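Putative glyoxalase superfamily protein (Ralstonia eutropha, PDB 3IUZ) probably acts as an iron(II)-dependent dioxygenase that converts 2-oxoadipate to 2-hydroxyglutarate. Local coordinates at residues Q176-L179 / W180-D183; R60-T63 / G64-Y67; P211-A214 / D215-L219. All coordinates share one frame; numbering follows the deposited sequence.

Contact 1: residues Q176-L179 / W180-D183; sequences QTLL and WQLD
Trp-180 leans back over the preceding turn of its helix and brings the edge of its indole to the carbonyl of Gln-176: Gln-176 O lies near the indole plane, at its edge, 3.1 Å from CD1 of Trp-180. That oxygen is also the acceptor for Trp-180 N at 3.1 Å, so one carbonyl meets both the backbone and the side chain of the same residue. CG is set beside the backbone N (chi1 -68°), which carries the CD1 edge back toward this carbonyl, and CD1 also meets CB of Leu-179 at 4.0 Å. One residue on, the extended chain of Gln-181 runs alongside Thr-177, NE2 lying 3.4 Å from the methyl CG2, and CG packs 3.2 Å from Thr-177 O. OE1 of the same amide comes within 3.9 Å of Leu-178 CD2. The hydroxyl of Thr-177 turns back to the carbonyl of Pro-173, and NE2 of Gln-176 reaches that of Leu-171, which ties the helix to its leading residues. Leu-178 and Leu-182 are buried against helix 190-200, and Leu-179, in the conformer given, against Pro-109 and Leu-110. Four successive i to i+4 bonds, ending with Asp-183 N to Leu-179 O at 2.9 Å, identify regular alpha-helix: an amphipathic segment with leucines inward, polar groups outward and a largely exposed tryptophan that borders Pro-109.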
ATOM      1  N   GLN A 176      -5.230  18.547   1.698  1.00 12.76           N
ATOM      2  CA  GLN A 176      -6.473  18.647   0.912  1.00 12.02           C
ATOM      3  C   GLN A 176      -6.460  19.812  -0.032  1.00 11.64           C
ATOM      4  O   GLN A 176      -6.985  19.707  -1.125  1.00 11.80           O
ATOM      5  CB  GLN A 176      -7.675  18.708   1.825  1.00 11.26           C
ATOM      6  CG  GLN A 176      -7.879  17.418   2.620  1.00 12.24           C
ATOM      7  CD  GLN A 176      -9.129  17.418   3.485  1.00 16.51           C
ATOM      8  OE1 GLN A 176     -10.268  17.625   2.990  1.00 13.45           O
ATOM      9  NE2 GLN A 176      -8.942  17.099   4.781  1.00 13.25           N
ATOM     10  N   THR A 177      -5.863  20.938   0.394  1.00 12.66           N
ATOM     11  CA  THR A 177      -5.685  22.081  -0.480  1.00 13.25           C
ATOM     12  C   THR A 177      -4.948  21.707  -1.767  1.00 14.20           C
ATOM     13  O   THR A 177      -5.403  22.016  -2.911  1.00 15.25           O
ATOM     14  CB  THR A 177      -4.882  23.188   0.244  1.00 13.64           C
ATOM     15  OG1 THR A 177      -5.621  23.620   1.403  1.00 14.92           O
ATOM     16  CG2 THR A 177      -4.606  24.382  -0.703  1.00 13.41           C
ATOM     17  N   LEU A 178      -3.837  20.987  -1.617  1.00 12.90           N
ATOM     18  CA  LEU A 178      -2.967  20.683  -2.772  1.00 13.14           C
ATOM     19  C   LEU A 178      -3.587  19.592  -3.670  1.00 12.69           C
ATOM     20  O   LEU A 178      -3.492  19.657  -4.901  1.00 13.11           O
ATOM     21  CB  LEU A 178      -1.546  20.277  -2.290  1.00 12.94           C
ATOM     22  CG  LEU A 178      -0.740  21.430  -1.635  1.00 14.98           C
ATOM     23  CD1 LEU A 178       0.639  20.956  -1.055  1.00 10.83           C
ATOM     24  CD2 LEU A 178      -0.542  22.568  -2.673  1.00 13.47           C
ATOM     25  N   LEU A 179      -4.216  18.615  -3.022  1.00 12.54           N
ATOM     26  CA  LEU A 179      -4.939  17.552  -3.702  0.50 12.70           C
ATOM     27  C   LEU A 179      -6.015  18.085  -4.671  1.00 13.31           C
ATOM     28  O   LEU A 179      -6.102  17.677  -5.820  1.00 12.49           O
ATOM     29  CB  LEU A 179      -5.595  16.690  -2.630  0.50 12.98           C
ATOM     30  CG  LEU A 179      -5.817  15.232  -2.934  0.50 13.27           C
ATOM     31  CD1 LEU A 179      -4.584  14.684  -3.644  0.50  9.95           C
ATOM     32  CD2 LEU A 179      -6.162  14.514  -1.576  0.50 13.53           C
ATOM     33  N   TRP A 180      -6.839  19.024  -4.194  1.00 12.92           N
ATOM     34  CA  TRP A 180      -7.921  19.569  -4.988  1.00 12.95           C
ATOM     35  C   TRP A 180      -7.485  20.633  -6.002  1.00 13.65           C
ATOM     36  O   TRP A 180      -8.146  20.755  -7.045  1.00 14.66           O
ATOM     37  CB  TRP A 180      -9.085  19.970  -4.050  1.00 13.55           C
ATOM     38  CG  TRP A 180      -9.623  18.714  -3.493  1.00 12.12           C
ATOM     39  CD1 TRP A 180      -9.355  18.144  -2.270  1.00 16.40           C
ATOM     40  CD2 TRP A 180     -10.364  17.732  -4.226  1.00 14.65           C
ATOM     41  NE1 TRP A 180      -9.941  16.918  -2.193  1.00 13.72           N
ATOM     42  CE2 TRP A 180     -10.560  16.637  -3.377  1.00 12.15           C
ATOM     43  CE3 TRP A 180     -10.884  17.681  -5.524  1.00 12.87           C
ATOM     44  CZ2 TRP A 180     -11.258  15.490  -3.783  1.00 15.14           C
ATOM     45  CZ3 TRP A 180     -11.568  16.538  -5.926  1.00 15.46           C
ATOM     46  CH2 TRP A 180     -11.784  15.476  -5.023  1.00 12.81           C
ATOM     47  N   GLN A 181      -6.375  21.352  -5.756  1.00 12.87           N
ATOM     48  CA  GLN A 181      -5.721  22.159  -6.804  1.00 13.89           C
ATOM     49  C   GLN A 181      -5.255  21.243  -7.948  1.00 14.10           C
ATOM     50  O   GLN A 181      -5.400  21.577  -9.130  1.00 14.70           O
ATOM     51  CB  GLN A 181      -4.505  22.945  -6.254  1.00 13.27           C
ATOM     52  CG  GLN A 181      -5.007  24.068  -5.285  1.00 17.63           C
ATOM     53  CD  GLN A 181      -3.916  24.909  -4.707  1.00 18.18           C
ATOM     54  OE1 GLN A 181      -2.738  24.778  -5.096  1.00 14.91           O
ATOM     55  NE2 GLN A 181      -4.292  25.775  -3.768  1.00 20.17           N
ATOM     56  N   LEU A 182      -4.687  20.101  -7.568  1.00 13.41           N
ATOM     57  CA  LEU A 182      -4.146  19.130  -8.508  1.00 13.72           C
ATOM     58  C   LEU A 182      -5.286  18.565  -9.337  1.00 12.86           C
ATOM     59  O   LEU A 182      -5.154  18.476 -10.540  1.00 13.51           O
ATOM     60  CB  LEU A 182      -3.414  17.995  -7.787  1.00 13.29           C
ATOM     61  CG  LEU A 182      -2.815  16.879  -8.655  1.00 13.86           C
ATOM     62  CD1 LEU A 182      -1.827  17.414  -9.692  1.00  8.89           C
ATOM     63  CD2 LEU A 182      -2.152  15.810  -7.757  1.00 14.07           C
ATOM     64  N   ASP A 183      -6.369  18.188  -8.672  1.00 12.76           N
ATOM     65  CA  ASP A 183      -7.540  17.666  -9.397  1.00 13.78           C
ATOM     66  C   ASP A 183      -8.049  18.703 -10.393  1.00 13.64           C
ATOM     67  O   ASP A 183      -8.385  18.375 -11.510  1.00 14.88           O
ATOM     68  CB  ASP A 183      -8.652  17.246  -8.438  1.00 14.34           C
ATOM     69  CG  ASP A 183      -9.936  16.968  -9.179  1.00 14.42           C
ATOM     70  OD1 ASP A 183     -10.059  15.867  -9.739  1.00 18.90           O
ATOM     71  OD2 ASP A 183     -10.798  17.863  -9.229  1.00 15.12           O
TER

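Contact 2: residues R60-T63 / G64-Y67; sequences RVPT and GRAY
Arg-65 folds back along the first turn of helix 62-73 and lays its guanidinium over Pro-62. Its CB begins the path 3.5 Å from Pro-62 O, with Val-61 O a little farther off. From there CG leaves anti to the backbone N (chi1 -162°), and after a second extended torsion the chain bends at chi3 (64°), which turns the head back toward the helix start. CZ then stands 3.9 Å from Pro-62 CA, and that carbon lies over one face of the guanidinium, 3.6 Å above its plane and displaced toward the rim. The two terminal nitrogens divide the proline between them: NH2 meets the ring carbon CB at 3.6 Å, whereas NH1 lies over the CA and N side and hydrogen-bonds to the carbonyl of Leu-58, in the preceding helix 42-60. Pro-62 CA over one face and the bond to Leu-58 O together probably limit rotation of the head.

Beneath it the backbone settles into helix. Val-61 occupies the N-cap position, and its carbonyl accepts Arg-65 N at 3.0 Å. Ala-66 N to Pro-62 O and Tyr-67 N to Thr-63 O continue the i to i+4 series. Pro-62, having no N-H to offer, suits the first turn, where backbone N-H groups lack partners within the helix.

Arg-65 thus spans the joint between helix 42-60 and helix 62-73. Around that joint Thr-63 OG1 is bonded to Asp-280, Arg-60 NH2 reaches the carbonyl of Phe-236, and Val-61 rests on Ser-301 of strand 293-306. Farther along the same strand, Phe-305 meets the ring of Tyr-67 edge-to-face.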
ATOM      1  N   ARG A  60      10.565  -1.814   5.938  1.00 22.99           N
ATOM      2  CA  ARG A  60      10.052  -2.690   6.994  1.00 22.92           C
ATOM      3  C   ARG A  60       9.705  -4.117   6.552  1.00 21.32           C
ATOM      4  O   ARG A  60       9.071  -4.888   7.312  1.00 20.82           O
ATOM      5  CB  ARG A  60       8.854  -2.059   7.663  1.00 23.06           C
ATOM      6  CG  ARG A  60       7.627  -2.009   6.823  1.00 26.68           C
ATOM      7  CD  ARG A  60       6.542  -1.288   7.593  1.00 28.84           C
ATOM      8  NE  ARG A  60       5.315  -1.364   6.821  1.00 29.17           N
ATOM      9  CZ  ARG A  60       5.079  -0.587   5.777  1.00 32.54           C
ATOM     10  NH1 ARG A  60       5.983   0.347   5.435  1.00 33.54           N
ATOM     11  NH2 ARG A  60       3.951  -0.733   5.074  1.00 29.63           N
ATOM     12  N   VAL A  61      10.134  -4.454   5.339  1.00 19.29           N
ATOM     13  CA  VAL A  61       9.961  -5.793   4.775  1.00 17.44           C
ATOM     14  C   VAL A  61      11.352  -6.270   4.305  1.00 17.62           C
ATOM     15  O   VAL A  61      11.702  -6.184   3.143  1.00 18.09           O
ATOM     16  CB  VAL A  61       8.941  -5.787   3.673  1.00 17.51           C
ATOM     17  CG1 VAL A  61       8.713  -7.270   3.123  1.00 16.11           C
ATOM     18  CG2 VAL A  61       7.629  -5.184   4.160  1.00 16.72           C
ATOM     19  N   PRO A  62      12.194  -6.732   5.267  1.00 17.76           N
ATOM     20  CA  PRO A  62      13.545  -7.115   4.989  1.00 18.47           C
ATOM     21  C   PRO A  62      13.712  -8.198   3.912  1.00 17.83           C
ATOM     22  O   PRO A  62      14.667  -8.168   3.193  1.00 18.41           O
ATOM     23  CB  PRO A  62      14.083  -7.548   6.360  1.00 18.93           C
ATOM     24  CG  PRO A  62      12.949  -7.639   7.235  1.00 19.49           C
ATOM     25  CD  PRO A  62      11.910  -6.742   6.711  1.00 17.89           C
ATOM     26  N   THR A  63      12.760  -9.100   3.744  1.00 18.20           N
ATOM     27  CA  THR A  63      12.866 -10.096   2.680  1.00 18.63           C
ATOM     28  C   THR A  63      12.723  -9.434   1.312  1.00 19.20           C
ATOM     29  O   THR A  63      13.400  -9.814   0.344  1.00 18.31           O
ATOM     30  CB  THR A  63      11.824 -11.251   2.901  1.00 20.19           C
ATOM     31  OG1 THR A  63      11.967 -11.776   4.251  1.00 20.90           O
ATOM     32  CG2 THR A  63      12.054 -12.343   1.950  1.00 19.14           C
ATOM     33  N   GLY A  64      11.867  -8.407   1.239  1.00 19.03           N
ATOM     34  CA  GLY A  64      11.774  -7.570   0.065  1.00 19.74           C
ATOM     35  C   GLY A  64      13.045  -6.824  -0.229  1.00 19.50           C
ATOM     36  O   GLY A  64      13.479  -6.763  -1.344  1.00 19.39           O
ATOM     37  N   ARG A  65      13.638  -6.234   0.803  1.00 20.59           N
ATOM     38  CA  ARG A  65      14.895  -5.533   0.660  1.00 21.40           C
ATOM     39  C   ARG A  65      15.992  -6.453   0.118  1.00 21.33           C
ATOM     40  O   ARG A  65      16.759  -6.033  -0.769  1.00 22.52           O
ATOM     41  CB  ARG A  65      15.265  -4.922   2.009  1.00 22.12           C
ATOM     42  CG  ARG A  65      16.302  -3.801   1.967  1.00 27.12           C
ATOM     43  CD  ARG A  65      16.177  -2.934   3.225  1.00 29.90           C
ATOM     44  NE  ARG A  65      16.480  -3.671   4.471  1.00 33.10           N
ATOM     45  CZ  ARG A  65      15.639  -3.900   5.503  1.00 38.08           C
ATOM     46  NH1 ARG A  65      14.354  -3.476   5.525  1.00 38.57           N
ATOM     47  NH2 ARG A  65      16.091  -4.579   6.559  1.00 35.79           N
ATOM     48  N   ALA A  66      16.046  -7.707   0.593  1.00 19.27           N
ATOM     49  CA  ALA A  66      17.008  -8.704   0.102  1.00 19.25           C
ATOM     50  C   ALA A  66      16.875  -9.003  -1.371  1.00 19.16           C
ATOM     51  O   ALA A  66      17.864  -8.989  -2.145  1.00 18.56           O
ATOM     52  CB  ALA A  66      16.842 -10.052   0.890  1.00 18.45           C
ATOM     53  N   TYR A  67      15.635  -9.303  -1.764  1.00 18.42           N
ATOM     54  CA  TYR A  67      15.290  -9.522  -3.148  1.00 18.05           C
ATOM     55  C   TYR A  67      15.681  -8.308  -4.011  1.00 17.44           C
ATOM     56  O   TYR A  67      16.376  -8.456  -5.021  1.00 16.95           O
ATOM     57  CB  TYR A  67      13.790  -9.842  -3.346  1.00 17.76           C
ATOM     58  CG  TYR A  67      13.461  -9.925  -4.831  1.00 18.09           C
ATOM     59  CD1 TYR A  67      13.815 -11.046  -5.560  1.00 17.19           C
ATOM     60  CD2 TYR A  67      12.860  -8.847  -5.520  1.00 17.05           C
ATOM     61  CE1 TYR A  67      13.592 -11.110  -6.933  1.00 18.09           C
ATOM     62  CE2 TYR A  67      12.625  -8.913  -6.881  1.00 16.34           C
ATOM     63  CZ  TYR A  67      12.980 -10.043  -7.570  1.00 17.66           C
ATOM     64  OH  TYR A  67      12.783 -10.130  -8.896  1.00 19.01           O
TER

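Contact 3: residues P211-A214 / D215-L219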
ATOM      1  N   PRO A 211      -2.885  -0.310  20.844  1.00 18.10           N
ATOM      2  CA  PRO A 211      -4.023  -1.036  21.390  1.00 17.91           C
ATOM      3  C   PRO A 211      -3.681  -1.880  22.623  1.00 18.24           C
ATOM      4  O   PRO A 211      -2.516  -2.231  22.850  1.00 16.58           O
ATOM      5  CB  PRO A 211      -4.386  -1.990  20.269  1.00 18.34           C
ATOM      6  CG  PRO A 211      -3.113  -2.296  19.659  1.00 18.17           C
ATOM      7  CD  PRO A 211      -2.325  -1.000  19.682  1.00 19.23           C
ATOM      8  N   ARG A 212      -4.732  -2.230  23.367  1.00 18.88           N
ATOM      9  CA  ARG A 212      -4.620  -3.105  24.533  1.00 19.41           C
ATOM     10  C   ARG A 212      -4.310  -4.509  24.058  1.00 19.50           C
ATOM     11  O   ARG A 212      -4.868  -4.985  23.081  1.00 17.83           O
ATOM     12  CB  ARG A 212      -5.925  -3.145  25.283  1.00 20.10           C
ATOM     13  CG  ARG A 212      -6.217  -1.846  25.970  1.00 23.20           C
ATOM     14  CD  ARG A 212      -7.537  -1.837  26.663  1.00 29.30           C
ATOM     15  NE  ARG A 212      -7.827  -0.439  26.979  1.00 36.20           N
ATOM     16  CZ  ARG A 212      -8.937   0.006  27.541  1.00 44.25           C
ATOM     17  NH1 ARG A 212      -9.895  -0.850  27.911  1.00 48.37           N
ATOM     18  NH2 ARG A 212      -9.072   1.319  27.752  1.00 45.46           N
ATOM     19  N   LEU A 213      -3.417  -5.173  24.762  1.00 18.82           N
ATOM     20  CA  LEU A 213      -3.037  -6.494  24.379  1.00 18.47           C
ATOM     21  C   LEU A 213      -4.268  -7.388  24.379  1.00 17.77           C
ATOM     22  O   LEU A 213      -4.477  -8.187  23.455  1.00 15.59           O
ATOM     23  CB  LEU A 213      -1.948  -7.017  25.334  1.00 18.54           C
ATOM     24  CG  LEU A 213      -1.520  -8.481  25.087  1.00 19.49           C
ATOM     25  CD1 LEU A 213      -0.937  -8.638  23.717  1.00 22.42           C
ATOM     26  CD2 LEU A 213      -0.515  -8.945  26.125  1.00 20.60           C
ATOM     27  N   ALA A 214      -5.089  -7.234  25.418  1.00 18.30           N
ATOM     28  CA  ALA A 214      -6.337  -8.000  25.539  1.00 17.48           C
ATOM     29  C   ALA A 214      -7.271  -7.827  24.354  1.00 17.88           C
ATOM     30  O   ALA A 214      -7.911  -8.779  23.958  1.00 17.22           O
ATOM     31  CB  ALA A 214      -7.054  -7.648  26.831  1.00 18.40           C
ATOM     32  N   ASP A 215      -7.351  -6.622  23.787  1.00 17.27           N
ATOM     33  CA  ASP A 215      -8.245  -6.405  22.653  1.00 18.33           C
ATOM     34  C   ASP A 215      -7.667  -7.033  21.392  1.00 17.84           C
ATOM     35  O   ASP A 215      -8.401  -7.656  20.609  1.00 18.35           O
ATOM     36  CB  ASP A 215      -8.509  -4.896  22.434  1.00 17.66           C
ATOM     37  CG  ASP A 215      -9.354  -4.310  23.517  1.00 19.66           C
ATOM     38  OD1 ASP A 215     -10.062  -5.098  24.203  1.00 21.46           O
ATOM     39  OD2 ASP A 215      -9.304  -3.086  23.684  1.00 20.52           O
ATOM     40  N   TYR A 216      -6.345  -6.908  21.238  1.00 17.97           N
ATOM     41  CA  TYR A 216      -5.627  -7.546  20.128  1.00 17.47           C
ATOM     42  C   TYR A 216      -5.928  -9.030  20.113  1.00 17.71           C
ATOM     43  O   TYR A 216      -6.297  -9.612  19.064  1.00 15.89           O
ATOM     44  CB  TYR A 216      -4.100  -7.302  20.201  1.00 18.13           C
ATOM     45  CG  TYR A 216      -3.322  -8.183  19.243  1.00 17.95           C
ATOM     46  CD1 TYR A 216      -3.295  -7.893  17.878  1.00 16.69           C
ATOM     47  CD2 TYR A 216      -2.642  -9.330  19.689  1.00 17.23           C
ATOM     48  CE1 TYR A 216      -2.603  -8.698  16.984  1.00 15.27           C
ATOM     49  CE2 TYR A 216      -1.932 -10.172  18.772  1.00 18.30           C
ATOM     50  CZ  TYR A 216      -1.897  -9.865  17.446  1.00 16.48           C
ATOM     51  OH  TYR A 216      -1.236 -10.683  16.522  1.00 17.79           O
ATOM     52  N   GLU A 217      -5.864  -9.633  21.294  1.00 17.82           N
ATOM     53  CA  GLU A 217      -6.092 -11.070  21.430  0.50 18.04           C
ATOM     54  C   GLU A 217      -7.549 -11.432  21.173  1.00 18.13           C
ATOM     55  O   GLU A 217      -7.829 -12.401  20.486  1.00 18.16           O
ATOM     56  CB  GLU A 217      -5.579 -11.572  22.790  0.50 17.78           C
ATOM     57  CG  GLU A 217      -4.052 -11.434  22.876  0.50 17.57           C
ATOM     58  CD  GLU A 217      -3.460 -11.551  24.274  0.50 16.33           C
ATOM     59  OE1 GLU A 217      -4.197 -11.482  25.283  0.50 15.00           O
ATOM     60  OE2 GLU A 217      -2.224 -11.710  24.341  0.50 15.09           O
ATOM     61  N   THR A 218      -8.484 -10.633  21.680  1.00 18.76           N
ATOM     62  CA  THR A 218      -9.912 -10.849  21.356  1.00 18.03           C
ATOM     63  C   THR A 218     -10.147 -10.857  19.854  1.00 17.97           C
ATOM     64  O   THR A 218     -10.853 -11.745  19.319  1.00 17.92           O
ATOM     65  CB  THR A 218     -10.798  -9.786  21.992  1.00 19.23           C
ATOM     66  OG1 THR A 218     -10.736  -9.926  23.420  1.00 19.89           O
ATOM     67  CG2 THR A 218     -12.256  -9.904  21.505  1.00 20.40           C
ATOM     68  N   LEU A 219      -9.541  -9.895  19.159  1.00 16.91           N
ATOM     69  CA  LEU A 219      -9.679  -9.848  17.700  1.00 17.22           C
ATOM     70  C   LEU A 219      -9.052 -11.079  17.076  1.00 17.10           C
ATOM     71  O   LEU A 219      -9.621 -11.711  16.160  1.00 16.91           O
ATOM     72  CB  LEU A 219      -9.062  -8.560  17.126  1.00 16.86           C
ATOM     73  CG  LEU A 219      -9.634  -7.189  17.635  1.00 15.89           C
ATOM     74  CD1 LEU A 219      -8.776  -6.020  17.135  1.00 15.63           C
ATOM     75  CD2 LEU A 219     -11.086  -6.988  17.277  1.00 13.44           C
TER
HETATM   76  O   HOH W   1      -7.472  -1.452  22.659  1.00 20.05           O
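Arg-212 and Asp-215 run side by side at the start of helix 213-222, pointing the same way, with CD of the arginine 3.7 Å from OD2 of the aspartate. Both have CG anti to the carbonyl carbon (chi1 -70° in each), and the arginine continues extended from CG to NE. The guanidinium and carboxylate planes are only 24° apart, but OD2 lies well out of the guanidinium plane, 4.5 Å from NE of Arg-212, so any attraction is probably electrostatic only, with no N-H aimed at OD2. OD2 instead forms a salt bridge with Arg-162 of helix 154-164 and accepts from a water, which in turn accepts from Arg-212 N at 2.9 Å.

In Leu-213, by contrast, CG is anti to the backbone N. Its branch meets the carboxylate of Glu-217 one turn later, but only in one of two modelled conformers of the glutamate, so that contact carries little weight. Tyr-216 carries CG anti to the backbone N (chi1 168°), directing its ring toward Phe-286, while its CD2 is 4.4 Å from Leu-213 CD1.

Arg-212 O accepts from Tyr-216 N at 3.0 Å and weakly from Asp-215 N. These features are typical of a helix N-terminus: Arg-212 at the N-cap position, with the carboxylate of Asp-215, three residues on, reaching Arg-212 N through water.

None of the three contacts closes a long loop: each joins consecutive residues within a turn or two of helix, and along the chain they follow in series without nesting or crossing. Contact 2 comes first, at the joint where helix 42-60 gives way to helix 62-73, near strand 293-306. Contact 1 follows, within helix 173-185, on the opposite side of the chain's centre from contact 2, about 33 Å away between centres. Contact 3 opens helix 213-222 beside strands 281-287 and 293-306, about 28 Å from contact 2 between centres. Helix 42-60 borders both contacts 1 and 2, whereas strand 293-306 borders contacts 2 and 3.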